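Local coordinates for protein tetraacyldisaccharide 4'-kinase (Aquifex aeolicus, PDB 4ITM) that probably transfers the gamma-phosphate of ATP to the 4'-position of a tetraacyldisaccharide 1-phosphate, forming the lipid A precursor lipid IVA, at residues R206-L211 / F292-K297. Numbering follows the deposited sequence.
Sequences REFCCL and FALNFK. With ATP (adenosine-5'-triphosphate), chain B.
With CG trans to its own backbone N (chi1 -176°), Phe208 turns its ring edge toward Phe296, whose CG instead lies trans to the carbonyl carbon (chi1 -67°). The edge of Phe208 meets a face of Phe296 in a T-shaped pair, centroids 5.7 Å apart and planes at 71°, while Phe208 CE1 rests on Leu294 CD2. The side chains of Cys210 and Asn295 turn to the other face of the sheet, where Asn295 ND2 donates to Cys210 SG over 3.2 Å, the sulfur lying somewhat out of the amide plane. These antiparallel strands illustrate a classic beta bulge: Cys209 and Cys210 both stand opposite Asn295, whose O accepts Cys209 N at 3.0 Å and, more weakly, Cys210 N. In return, Asn295 N reaches Cys210 O at 2.6 Å. An alanine here, in place of Asn295, would probably leave Cys210 SG without its amide donor and freer to turn. Past the bulge Phe208 and Phe296 form a non-hydrogen-bonded pair, the next hydrogen-bonded pair is Glu207 with Lys297, and Lys297 CG packs tightly on Cys209 CB. The backbone of Phe296, on the side turned away from 206-211, reads the adenine of ATP: Phe296 N donates to N1 at 3.0 Å, and Phe296 O accepts N6. The side chain of Arg206, bent at chi2 and chi3, brings NH1 to the alpha-phosphate oxygen O2A, which lies in the guanidinium plane at 3.0 Å, while NE forms a salt bridge with Glu189.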
loop_
_atom_site.group_PDB
_atom_site.type_symbol
_atom_site.label_atom_id
_atom_site.label_comp_id
_atom_site.label_asym_id
_atom_site.label_seq_id
_atom_site.Cartn_x
_atom_site.Cartn_y
_atom_site.Cartn_z
ATOM N N ARG A 206 3.505 -1.421 -13.438
ATOM C CA ARG A 206 3.924 -2.696 -12.881
ATOM C C ARG A 206 4.197 -3.664 -14.020
ATOM O O ARG A 206 3.521 -3.625 -15.046
ATOM C CB ARG A 206 2.852 -3.278 -11.950
ATOM C CG ARG A 206 2.956 -2.838 -10.490
ATOM C CD ARG A 206 2.606 -1.359 -10.313
ATOM N NE ARG A 206 1.249 -1.071 -10.777
ATOM C CZ ARG A 206 0.147 -1.304 -10.068
ATOM N NH1 ARG A 206 0.223 -1.830 -8.845
ATOM N NH2 ARG A 206 -1.035 -1.004 -10.579
ATOM N N GLU A 207 5.191 -4.534 -13.839
ATOM C CA GLU A 207 5.479 -5.572 -14.819
ATOM C C GLU A 207 5.796 -6.890 -14.116
ATOM O O GLU A 207 6.520 -6.923 -13.118
ATOM C CB GLU A 207 6.649 -5.168 -15.717
ATOM C CG GLU A 207 6.382 -3.956 -16.589
ATOM C CD GLU A 207 7.626 -3.468 -17.312
ATOM O OE1 GLU A 207 8.740 -3.918 -16.968
ATOM O OE2 GLU A 207 7.487 -2.631 -18.228
ATOM N N PHE A 208 5.259 -7.975 -14.655
ATOM C CA PHE A 208 5.467 -9.288 -14.069
ATOM C C PHE A 208 6.949 -9.655 -14.012
ATOM O O PHE A 208 7.670 -9.533 -14.993
ATOM C CB PHE A 208 4.680 -10.351 -14.829
ATOM C CG PHE A 208 4.787 -11.708 -14.222
ATOM C CD1 PHE A 208 4.237 -11.963 -12.979
ATOM C CD2 PHE A 208 5.453 -12.729 -14.883
ATOM C CE1 PHE A 208 4.343 -13.214 -12.401
ATOM C CE2 PHE A 208 5.562 -13.987 -14.311
ATOM C CZ PHE A 208 5.004 -14.231 -13.066
ATOM N N CYS A 209 7.406 -10.067 -12.837
ATOM C CA CYS A 209 8.796 -10.462 -12.674
ATOM C C CYS A 209 8.971 -11.948 -12.345
ATOM O O CYS A 209 9.695 -12.658 -13.035
ATOM C CB CYS A 209 9.456 -9.591 -11.598
ATOM S SG CYS A 209 10.849 -10.344 -10.733
ATOM N N CYS A 210 8.307 -12.401 -11.287
ATOM C CA CYS A 210 8.539 -13.730 -10.725
ATOM C C CYS A 210 7.404 -14.158 -9.793
ATOM O O CYS A 210 6.516 -13.372 -9.498
ATOM C CB CYS A 210 9.898 -13.816 -10.031
ATOM S SG CYS A 210 10.187 -12.573 -8.763
ATOM N N LEU A 211 7.408 -15.420 -9.380
ATOM C CA LEU A 211 6.650 -15.865 -8.206
ATOM C C LEU A 211 7.243 -15.460 -6.852
ATOM O O LEU A 211 8.448 -15.264 -6.722
ATOM C CB LEU A 211 6.420 -17.376 -8.253
ATOM C CG LEU A 211 5.966 -17.927 -9.603
ATOM C CD1 LEU A 211 5.764 -19.433 -9.534
ATOM C CD2 LEU A 211 4.701 -17.228 -10.070
ATOM N N PHE A 292 2.169 -20.210 -4.037
ATOM C CA PHE A 292 2.945 -19.065 -4.527
ATOM C C PHE A 292 2.038 -17.876 -4.838
ATOM O O PHE A 292 0.824 -18.033 -4.980
ATOM C CB PHE A 292 3.754 -19.422 -5.786
ATOM C CG PHE A 292 4.634 -20.642 -5.628
ATOM C CD1 PHE A 292 4.102 -21.922 -5.747
ATOM C CD2 PHE A 292 5.996 -20.510 -5.366
ATOM C CE1 PHE A 292 4.908 -23.051 -5.597
ATOM C CE2 PHE A 292 6.807 -21.633 -5.217
ATOM C CZ PHE A 292 6.260 -22.905 -5.334
ATOM N N ALA A 293 2.644 -16.693 -4.933
ATOM C CA ALA A 293 1.960 -15.484 -5.379
ATOM C C ALA A 293 2.770 -14.882 -6.508
ATOM O O ALA A 293 3.922 -15.252 -6.708
ATOM C CB ALA A 293 1.807 -14.485 -4.236
ATOM N N LEU A 294 2.156 -13.972 -7.254
ATOM C CA LEU A 294 2.830 -13.291 -8.354
ATOM C C LEU A 294 3.550 -12.074 -7.801
ATOM O O LEU A 294 3.022 -11.377 -6.937
ATOM C CB LEU A 294 1.819 -12.830 -9.407
ATOM C CG LEU A 294 0.830 -13.842 -9.994
ATOM C CD1 LEU A 294 -0.169 -13.132 -10.886
ATOM C CD2 LEU A 294 1.558 -14.912 -10.766
ATOM N N ASN A 295 4.749 -11.826 -8.307
ATOM C CA ASN A 295 5.541 -10.679 -7.915
ATOM C C ASN A 295 5.711 -9.763 -9.124
ATOM O O ASN A 295 6.023 -10.234 -10.213
ATOM C CB ASN A 295 6.905 -11.148 -7.389
ATOM C CG ASN A 295 7.788 -10.000 -6.933
ATOM O OD1 ASN A 295 7.383 -9.156 -6.128
ATOM N ND2 ASN A 295 8.995 -9.952 -7.465
ATOM N N PHE A 296 5.481 -8.463 -8.936
ATOM C CA PHE A 296 5.598 -7.495 -10.027
ATOM C C PHE A 296 6.665 -6.453 -9.725
ATOM O O PHE A 296 6.718 -5.912 -8.611
ATOM C CB PHE A 296 4.262 -6.779 -10.272
ATOM C CG PHE A 296 3.186 -7.671 -10.806
ATOM C CD1 PHE A 296 2.403 -8.427 -9.945
ATOM C CD2 PHE A 296 2.955 -7.761 -12.172
ATOM C CE1 PHE A 296 1.417 -9.253 -10.436
ATOM C CE2 PHE A 296 1.962 -8.587 -12.668
ATOM C CZ PHE A 296 1.198 -9.338 -11.800
ATOM N N LYS A 297 7.502 -6.167 -10.717
ATOM C CA LYS A 297 8.440 -5.048 -10.636
ATOM C C LYS A 297 7.640 -3.763 -10.728
ATOM O O LYS A 297 6.628 -3.702 -11.436
ATOM C CB LYS A 297 9.462 -5.082 -11.780
ATOM C CG LYS A 297 10.435 -6.259 -11.765
ATOM C CD LYS A 297 11.392 -6.200 -12.965
ATOM C CE LYS A 297 12.337 -7.407 -13.025
ATOM N NZ LYS A 297 13.236 -7.500 -11.840
HETATM P PG ATP B . -3.078 -1.540 -2.203
HETATM O O1G ATP B . -3.942 -0.333 -1.969
HETATM O O2G ATP B . -1.597 -1.346 -2.009
HETATM O O3G ATP B . -3.600 -2.807 -1.562
HETATM P PB ATP B . -4.491 -1.786 -4.693
HETATM O O1B ATP B . -4.595 -0.467 -5.427
HETATM O O2B ATP B . -5.676 -2.250 -3.894
HETATM O O3B ATP B . -3.166 -1.864 -3.782
HETATM P PA ATP B . -2.903 -3.155 -6.718
HETATM O O1A ATP B . -3.602 -3.458 -8.018
HETATM O O2A ATP B . -1.880 -2.053 -6.692
HETATM O O3A ATP B . -4.166 -2.953 -5.738
HETATM O "O5'" ATP B . -2.216 -4.518 -6.173
HETATM C "C5'" ATP B . -3.052 -5.569 -5.668
HETATM C "C4'" ATP B . -2.446 -6.267 -4.449
HETATM O "O4'" ATP B . -1.258 -6.998 -4.785
HETATM C "C3'" ATP B . -2.059 -5.293 -3.345
HETATM O "O3'" ATP B . -3.165 -5.057 -2.467
HETATM C "C2'" ATP B . -0.853 -5.961 -2.687
HETATM O "O2'" ATP B . -1.252 -6.947 -1.730
HETATM C "C1'" ATP B . -0.232 -6.773 -3.808
HETATM N N9 ATP B . 0.838 -6.049 -4.530
HETATM C C8 ATP B . 0.912 -4.717 -4.741
HETATM N N7 ATP B . 1.999 -4.396 -5.471
HETATM C C5 ATP B . 2.640 -5.557 -5.748
HETATM C C6 ATP B . 3.863 -5.939 -6.489
HETATM N N6 ATP B . 4.632 -4.994 -7.093
HETATM N N1 ATP B . 4.178 -7.260 -6.529
HETATM C C2 ATP B . 3.409 -8.203 -5.941
HETATM N N3 ATP B . 2.287 -7.931 -5.252
HETATM C C4 ATP B . 1.866 -6.644 -5.132
#